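Local coordinates for beta-glucuronidase (uncultured Clostridium sp., PDB 6U7J), which hydrolyses beta-glucuronides, releasing glucuronic acid, and as a gut microbial enzyme is implicated in reactivating conjugated estrogens, at residues Ala18-Trp28 / Pro187-Ile198. Residues are numbered along the deposited sequence; the frame is centred on the assembly and turned at random.
Sequences ARQIKELNGIW and PVRLYCTPKEYI. Unlike the reference sequence in segment 18-28: I21 (reference Met).
R19 lays its guanidinium over T193, whose CG2 packs on one face near the rim, while NH2 donates to the backbone O of I198 at 2.9 Å, in the guanidinium plane and on a carbonyl lone pair. A water links NH1 to the same oxygen. At the other end N25 turns its amide back (CG beside its own backbone N, chi1 -59°): OD1 accepts from V188 N at 2.9 Å, in the amide carbonyl plane. Between them strands 20-23 and 188-193 pair antiparallel, Q20 with C192 and K22 with L190 hydrogen-bonded, I21 with Y191 and E23 with R189 not. On the face of I21 and Y191, E23 bends at chi2 (-83°), forming a salt bridge, OE2 to R189 NH1 2.6 Å, from over one face of the guanidinium; the carboxylate and guanidinium planes stand 81° apart, and I21 CG2 meets the guanidinium edge. L24 and W28 pack on V188, with F83 and Y79 of strand 76-85 beyond. E347 also pairs with R189. The pairing thus sets the sugar-binding domain's first strand beside 188-193 in one antiparallel sheet, while R19, just before strand 20-23, bonds I198 O and D274 of strand 274-280, consistent with a link to the next beta domain.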
# COMPACT_ATOMS: atom_id res chain seq x y z
N ALA B 18 -50.05 13.82 -15.15
CA ALA B 18 -50.05 14.34 -16.52
C ALA B 18 -48.83 13.96 -17.33
O ALA B 18 -48.95 13.73 -18.53
CB ALA B 18 -50.17 15.86 -16.50
N ARG B 19 -47.65 13.93 -16.72
CA ARG B 19 -46.40 13.65 -17.41
C ARG B 19 -45.79 12.36 -16.87
O ARG B 19 -46.00 12.00 -15.70
CB ARG B 19 -45.39 14.80 -17.25
CG ARG B 19 -45.88 16.18 -17.67
CD ARG B 19 -44.83 17.24 -17.39
NE ARG B 19 -45.16 18.55 -17.93
CZ ARG B 19 -44.26 19.43 -18.37
NH1 ARG B 19 -42.96 19.12 -18.34
NH2 ARG B 19 -44.64 20.60 -18.84
N GLN B 20 -45.05 11.67 -17.73
CA GLN B 20 -44.41 10.43 -17.31
C GLN B 20 -43.02 10.32 -17.94
O GLN B 20 -42.76 10.92 -18.98
CB GLN B 20 -45.25 9.20 -17.66
CG GLN B 20 -44.86 7.98 -16.84
CD GLN B 20 -45.72 6.76 -17.12
OE1 GLN B 20 -46.28 6.59 -18.22
NE2 GLN B 20 -45.83 5.90 -16.11
N ILE B 21 -42.16 9.56 -17.27
CA ILE B 21 -40.77 9.40 -17.64
C ILE B 21 -40.49 7.92 -17.88
O ILE B 21 -40.92 7.07 -17.09
CB ILE B 21 -39.80 9.93 -16.55
CG1 ILE B 21 -40.01 11.44 -16.31
CG2 ILE B 21 -38.35 9.58 -16.88
CD1 ILE B 21 -39.36 11.93 -15.00
N LYS B 22 -39.74 7.61 -18.93
CA LYS B 22 -39.24 6.28 -19.16
C LYS B 22 -37.72 6.34 -19.26
O LYS B 22 -37.17 7.05 -20.12
CB LYS B 22 -39.82 5.66 -20.42
CG LYS B 22 -39.13 4.40 -20.79
CD LYS B 22 -40.12 3.27 -20.87
CE LYS B 22 -41.02 3.44 -22.08
NZ LYS B 22 -41.24 2.12 -22.71
N GLU B 23 -37.03 5.61 -18.39
CA GLU B 23 -35.59 5.56 -18.35
C GLU B 23 -35.06 4.59 -19.41
O GLU B 23 -35.50 3.44 -19.49
CB GLU B 23 -35.10 5.10 -16.96
CG GLU B 23 -35.72 5.85 -15.81
CD GLU B 23 -35.01 7.17 -15.55
OE1 GLU B 23 -33.78 7.20 -15.69
OE2 GLU B 23 -35.67 8.17 -15.21
N LEU B 24 -34.08 5.04 -20.19
CA LEU B 24 -33.44 4.20 -21.18
C LEU B 24 -31.98 3.93 -20.84
O LEU B 24 -31.09 4.18 -21.66
CB LEU B 24 -33.54 4.83 -22.58
CG LEU B 24 -34.96 5.19 -22.99
CD1 LEU B 24 -34.94 5.86 -24.35
CD2 LEU B 24 -35.83 3.95 -23.01
N ASN B 25 -31.69 3.42 -19.65
CA ASN B 25 -30.33 3.20 -19.20
C ASN B 25 -29.99 1.71 -19.39
O ASN B 25 -30.21 1.20 -20.49
CB ASN B 25 -30.16 3.74 -17.78
CG ASN B 25 -30.48 5.22 -17.71
OD1 ASN B 25 -30.10 6.00 -18.59
ND2 ASN B 25 -31.21 5.61 -16.68
N GLY B 26 -29.44 1.01 -18.40
CA GLY B 26 -29.19 -0.40 -18.59
C GLY B 26 -27.97 -0.65 -19.48
O GLY B 26 -27.01 0.11 -19.49
N ILE B 27 -28.03 -1.75 -20.23
CA ILE B 27 -26.91 -2.18 -21.05
C ILE B 27 -27.25 -1.89 -22.50
O ILE B 27 -28.31 -2.31 -22.99
CB ILE B 27 -26.61 -3.67 -20.84
CG1 ILE B 27 -26.42 -3.98 -19.35
CG2 ILE B 27 -25.42 -4.08 -21.64
CD1 ILE B 27 -25.39 -3.12 -18.66
N TRP B 28 -26.39 -1.14 -23.19
CA TRP B 28 -26.52 -0.84 -24.61
C TRP B 28 -25.50 -1.65 -25.40
O TRP B 28 -24.54 -2.19 -24.85
CB TRP B 28 -26.29 0.64 -24.90
CG TRP B 28 -27.27 1.62 -24.30
CD1 TRP B 28 -27.81 1.59 -23.04
CD2 TRP B 28 -27.80 2.78 -24.94
NE1 TRP B 28 -28.65 2.67 -22.87
CE2 TRP B 28 -28.66 3.42 -24.02
CE3 TRP B 28 -27.64 3.35 -26.21
CZ2 TRP B 28 -29.35 4.59 -24.32
CZ3 TRP B 28 -28.32 4.50 -26.51
CH2 TRP B 28 -29.17 5.12 -25.57
N PRO B 187 -28.36 9.98 -17.20
CA PRO B 187 -29.51 9.18 -17.63
C PRO B 187 -30.08 9.64 -18.97
O PRO B 187 -30.16 10.83 -19.25
CB PRO B 187 -30.53 9.40 -16.51
CG PRO B 187 -29.71 9.68 -15.31
CD PRO B 187 -28.48 10.41 -15.79
N VAL B 188 -30.47 8.66 -19.79
CA VAL B 188 -31.25 8.88 -21.00
C VAL B 188 -32.72 8.64 -20.66
O VAL B 188 -33.06 7.64 -20.02
CB VAL B 188 -30.80 7.95 -22.15
CG1 VAL B 188 -31.62 8.25 -23.45
CG2 VAL B 188 -29.32 8.10 -22.40
N ARG B 189 -33.59 9.55 -21.08
CA ARG B 189 -34.99 9.50 -20.70
C ARG B 189 -35.87 9.77 -21.91
O ARG B 189 -35.59 10.68 -22.70
CB ARG B 189 -35.31 10.53 -19.59
CG ARG B 189 -34.35 10.51 -18.42
CD ARG B 189 -34.97 11.10 -17.15
NE ARG B 189 -34.00 11.25 -16.07
CZ ARG B 189 -34.23 11.01 -14.78
NH1 ARG B 189 -35.43 10.59 -14.37
NH2 ARG B 189 -33.26 11.19 -13.90
N LEU B 190 -36.91 8.96 -22.08
CA LEU B 190 -38.04 9.28 -22.95
C LEU B 190 -39.20 9.67 -22.04
O LEU B 190 -39.58 8.90 -21.16
CB LEU B 190 -38.42 8.09 -23.83
CG LEU B 190 -39.58 8.37 -24.79
CD1 LEU B 190 -39.12 9.18 -25.99
CD2 LEU B 190 -40.23 7.07 -25.24
N TYR B 191 -39.76 10.86 -22.26
CA TYR B 191 -40.82 11.33 -21.39
C TYR B 191 -41.97 11.94 -22.21
O TYR B 191 -41.77 12.39 -23.33
CB TYR B 191 -40.29 12.33 -20.36
CG TYR B 191 -39.90 13.72 -20.83
CD1 TYR B 191 -40.85 14.76 -20.90
CD2 TYR B 191 -38.58 14.04 -21.10
CE1 TYR B 191 -40.49 16.05 -21.27
CE2 TYR B 191 -38.20 15.33 -21.48
CZ TYR B 191 -39.17 16.33 -21.56
OH TYR B 191 -38.82 17.62 -21.93
N CYS B 192 -43.17 11.94 -21.62
CA CYS B 192 -44.35 12.45 -22.30
C CYS B 192 -44.96 13.63 -21.54
O CYS B 192 -44.76 13.79 -20.33
CB CYS B 192 -45.40 11.33 -22.55
SG CYS B 192 -46.24 10.63 -21.12
N THR B 193 -45.63 14.51 -22.29
CA THR B 193 -46.44 15.61 -21.78
C THR B 193 -47.68 15.76 -22.65
O THR B 193 -47.73 15.24 -23.77
CB THR B 193 -45.71 16.96 -21.75
OG1 THR B 193 -45.62 17.50 -23.08
CG2 THR B 193 -44.31 16.89 -21.10
N PRO B 194 -48.70 16.47 -22.16
CA PRO B 194 -49.78 16.92 -23.05
C PRO B 194 -49.23 17.82 -24.15
O PRO B 194 -48.16 18.42 -24.01
CB PRO B 194 -50.72 17.69 -22.11
CG PRO B 194 -50.44 17.13 -20.74
CD PRO B 194 -48.98 16.80 -20.74
N LYS B 195 -49.98 17.90 -25.26
CA LYS B 195 -49.52 18.71 -26.39
C LYS B 195 -49.56 20.20 -26.10
O LYS B 195 -48.83 20.97 -26.74
CB LYS B 195 -50.33 18.38 -27.64
CG LYS B 195 -50.27 16.92 -28.03
CD LYS B 195 -50.03 16.73 -29.52
CE LYS B 195 -49.68 15.27 -29.83
NZ LYS B 195 -49.94 14.89 -31.25
N GLU B 196 -50.38 20.64 -25.15
CA GLU B 196 -50.32 22.01 -24.66
C GLU B 196 -49.74 21.96 -23.26
O GLU B 196 -50.32 21.32 -22.38
CB GLU B 196 -51.70 22.68 -24.67
CG GLU B 196 -52.46 22.52 -25.99
CD GLU B 196 -53.67 23.48 -26.10
OE1 GLU B 196 -53.93 23.98 -27.21
OE2 GLU B 196 -54.34 23.71 -25.06
N TYR B 197 -48.60 22.62 -23.06
CA TYR B 197 -47.76 22.26 -21.92
C TYR B 197 -46.88 23.42 -21.48
O TYR B 197 -46.60 24.36 -22.24
CB TYR B 197 -46.87 21.07 -22.27
CG TYR B 197 -45.79 21.43 -23.26
CD1 TYR B 197 -46.06 21.43 -24.63
CD2 TYR B 197 -44.51 21.78 -22.84
CE1 TYR B 197 -45.08 21.75 -25.54
CE2 TYR B 197 -43.53 22.12 -23.75
CZ TYR B 197 -43.82 22.11 -25.10
OH TYR B 197 -42.85 22.44 -26.01
N ILE B 198 -46.37 23.29 -20.26
CA ILE B 198 -45.48 24.28 -19.67
C ILE B 198 -44.07 24.05 -20.20
O ILE B 198 -43.50 22.96 -20.03
CB ILE B 198 -45.53 24.20 -18.14
CG1 ILE B 198 -46.95 24.47 -17.65
CG2 ILE B 198 -44.53 25.16 -17.51
CD1 ILE B 198 -47.30 23.75 -16.35
O HOH W 1 -41.43 21.07 -20.28